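Local atomic coordinates of putative fimbriae assembly chaperone (Salmonella typhimurium, PDB entry 2CO7), a protein that probably acts as a periplasmic chaperone that helps fimbrial subunits fold and carries them toward assembly into fimbriae. Residues E90-V95 / P162-L167. Residues are numbered along the deposited sequence; the frame is centred on the assembly and turned at random.
Sequences ETLQWV and PFYMNL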
loop_
_atom_site.group_PDB
_atom_site.type_symbol
_atom_site.label_atom_id
_atom_site.label_comp_id
_atom_site.label_asym_id
_atom_site.label_seq_id
_atom_site.Cartn_x
_atom_site.Cartn_y
_atom_site.Cartn_z
ATOM N N GLU B 90 1.760 -21.461 -2.307
ATOM C CA GLU B 90 0.845 -20.306 -2.181
ATOM C C GLU B 90 0.797 -19.441 -3.445
ATOM O O GLU B 90 1.727 -19.427 -4.255
ATOM C CB GLU B 90 1.294 -19.405 -1.024
ATOM C CG GLU B 90 1.146 -20.092 0.348
ATOM C CD GLU B 90 1.378 -19.150 1.503
ATOM O OE1 GLU B 90 2.262 -18.284 1.395
ATOM O OE2 GLU B 90 0.697 -19.299 2.544
ATOM N N THR B 91 -0.288 -18.682 -3.561
ATOM C CA THR B 91 -0.515 -17.730 -4.630
ATOM C C THR B 91 -1.007 -16.469 -3.950
ATOM O O THR B 91 -1.929 -16.518 -3.136
ATOM C CB THR B 91 -1.591 -18.193 -5.651
ATOM O OG1 THR B 91 -1.144 -19.370 -6.337
ATOM C CG2 THR B 91 -1.830 -17.081 -6.705
ATOM N N LEU B 92 -0.360 -15.355 -4.260
ATOM C CA LEU B 92 -0.670 -14.097 -3.608
ATOM C C LEU B 92 -1.600 -13.274 -4.485
ATOM O O LEU B 92 -1.437 -13.240 -5.714
ATOM C CB LEU B 92 0.622 -13.313 -3.340
ATOM C CG LEU B 92 0.302 -12.057 -2.507
ATOM C CD1 LEU B 92 1.271 -11.858 -1.327
ATOM C CD2 LEU B 92 0.260 -10.861 -3.394
ATOM N N GLN B 93 -2.578 -12.640 -3.852
ATOM C CA GLN B 93 -3.425 -11.619 -4.485
ATOM C C GLN B 93 -3.425 -10.386 -3.547
ATOM O O GLN B 93 -2.860 -10.418 -2.434
ATOM C CB GLN B 93 -4.885 -12.144 -4.563
ATOM C CG GLN B 93 -5.221 -13.191 -5.540
ATOM C CD GLN B 93 -4.748 -14.596 -5.196
ATOM O OE1 GLN B 93 -4.588 -15.377 -6.077
ATOM N NE2 GLN B 93 -4.576 -14.915 -3.910
ATOM N N TRP B 94 -4.111 -9.323 -3.969
ATOM C CA TRP B 94 -4.315 -8.161 -3.138
ATOM C C TRP B 94 -5.800 -7.852 -3.071
ATOM O O TRP B 94 -6.456 -7.761 -4.106
ATOM C CB TRP B 94 -3.634 -6.947 -3.754
ATOM C CG TRP B 94 -2.145 -7.057 -3.767
ATOM C CD1 TRP B 94 -1.352 -7.584 -4.782
ATOM C CD2 TRP B 94 -1.262 -6.690 -2.714
ATOM N NE1 TRP B 94 -0.025 -7.542 -4.403
ATOM C CE2 TRP B 94 0.061 -7.012 -3.142
ATOM C CE3 TRP B 94 -1.454 -6.154 -1.433
ATOM C CZ2 TRP B 94 1.195 -6.746 -2.355
ATOM C CZ3 TRP B 94 -0.301 -5.862 -0.647
ATOM C CH2 TRP B 94 0.993 -6.203 -1.112
ATOM N N VAL B 95 -6.299 -7.670 -1.859
ATOM C CA VAL B 95 -7.682 -7.235 -1.639
ATOM C C VAL B 95 -7.583 -5.750 -1.251
ATOM O O VAL B 95 -6.953 -5.403 -0.268
ATOM C CB VAL B 95 -8.451 -8.159 -0.619
ATOM C CG1 VAL B 95 -7.798 -8.220 0.793
ATOM C CG2 VAL B 95 -9.907 -7.738 -0.500
ATOM N N PRO B 162 7.241 -23.560 -0.022
ATOM C CA PRO B 162 6.004 -23.190 -0.722
ATOM C C PRO B 162 5.309 -21.912 -0.281
ATOM O O PRO B 162 4.234 -21.631 -0.812
ATOM C CB PRO B 162 5.073 -24.391 -0.480
ATOM C CG PRO B 162 5.613 -25.040 0.783
ATOM C CD PRO B 162 7.083 -24.769 0.817
ATOM N N PHE B 163 5.917 -21.118 0.613
ATOM C CA PHE B 163 5.229 -19.974 1.215
ATOM C C PHE B 163 5.743 -18.651 0.724
ATOM O O PHE B 163 6.935 -18.523 0.483
ATOM C CB PHE B 163 5.397 -19.972 2.742
ATOM C CG PHE B 163 4.777 -21.162 3.424
ATOM C CD1 PHE B 163 5.559 -22.291 3.712
ATOM C CD2 PHE B 163 3.424 -21.203 3.706
ATOM C CE1 PHE B 163 5.001 -23.406 4.320
ATOM C CE2 PHE B 163 2.851 -22.314 4.336
ATOM C CZ PHE B 163 3.648 -23.426 4.634
ATOM N N TYR B 164 4.867 -17.638 0.654
ATOM C CA TYR B 164 5.376 -16.275 0.674
ATOM C C TYR B 164 6.009 -15.988 2.017
ATOM O O TYR B 164 5.406 -16.253 3.056
ATOM C CB TYR B 164 4.284 -15.218 0.408
ATOM C CG TYR B 164 3.799 -15.317 -1.006
ATOM C CD1 TYR B 164 4.313 -14.490 -1.995
ATOM C CD2 TYR B 164 2.863 -16.292 -1.366
ATOM C CE1 TYR B 164 3.886 -14.607 -3.318
ATOM C CE2 TYR B 164 2.414 -16.408 -2.702
ATOM C CZ TYR B 164 2.942 -15.582 -3.655
ATOM O OH TYR B 164 2.509 -15.668 -4.956
ATOM N N MET B 165 7.187 -15.366 1.974
ATOM C CA MET B 165 7.964 -15.078 3.185
ATOM C C MET B 165 7.980 -13.560 3.355
ATOM O O MET B 165 8.651 -12.832 2.622
ATOM C CB MET B 165 9.391 -15.651 3.045
ATOM C CG MET B 165 9.463 -17.160 3.220
ATOM S SD MET B 165 9.203 -17.614 4.977
ATOM C CE MET B 165 9.101 -19.414 4.877
ATOM N N ASN B 166 7.186 -13.088 4.297
ATOM C CA ASN B 166 7.000 -11.675 4.466
ATOM C C ASN B 166 7.931 -11.287 5.589
ATOM O O ASN B 166 7.591 -11.436 6.753
ATOM C CB ASN B 166 5.522 -11.411 4.772
ATOM C CG ASN B 166 4.643 -11.798 3.602
ATOM O OD1 ASN B 166 4.739 -11.201 2.512
ATOM N ND2 ASN B 166 3.822 -12.833 3.787
ATOM N N LEU B 167 9.118 -10.811 5.225
ATOM C CA LEU B 167 10.168 -10.593 6.211
ATOM C C LEU B 167 10.034 -9.244 6.917
ATOM O O LEU B 167 9.675 -8.242 6.315
ATOM C CB LEU B 167 11.564 -10.735 5.588
ATOM C CG LEU B 167 12.130 -12.147 5.290
ATOM C CD1 LEU B 167 11.212 -13.349 5.581
ATOM C CD2 LEU B 167 12.588 -12.134 3.848
HETATM O O HOH W 1 2.601 -16.549 3.522
HETATM O O HOH W 2 3.135 -18.613 -6.453
#
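Glu-90, just before strand 91-100, reaches toward Phe-163 and Tyr-164 in the loop before strand 167-168. Glu-90 CB lies 3.5 Å from CD2 of Tyr-164. CG is anti to the carbonyl carbon (chi1 -67°) and passes beside Pro-162 O. The chain is extended beyond CG, which brings the carboxylate to the loop backbone. There Glu-90 OE1 accepts a hydrogen bond from Tyr-164 N at 2.8 Å, on its anti side and somewhat out of the carboxylate plane. A water also donates to OE1 and to Tyr-164 O. Glu-90 OE2 meets the edge of the Phe-163 ring, 3.5 Å from Phe-163 CD2, and forms a salt bridge with Arg-131. Glu-90 is buried, and these partners probably favour its charged form. Glu-90 N gives a nearly straight hydrogen bond to Pro-162 O (2.9 Å).

The Tyr-164 ring reaches across the start of the strand, its OH at Leu-92. Leu-92 CB sits over one face, offset toward the rim and 3.3 Å from Tyr-164 CZ, in a CH-pi contact. Leu-92 N makes a weak hydrogen bond to Tyr-164 OH.

The contact joins the N-terminal immunoglobulin-like domain to the C-terminal one. It belongs to the domain interface of the two-domain, boomerang-shaped PapD-like chaperone fold.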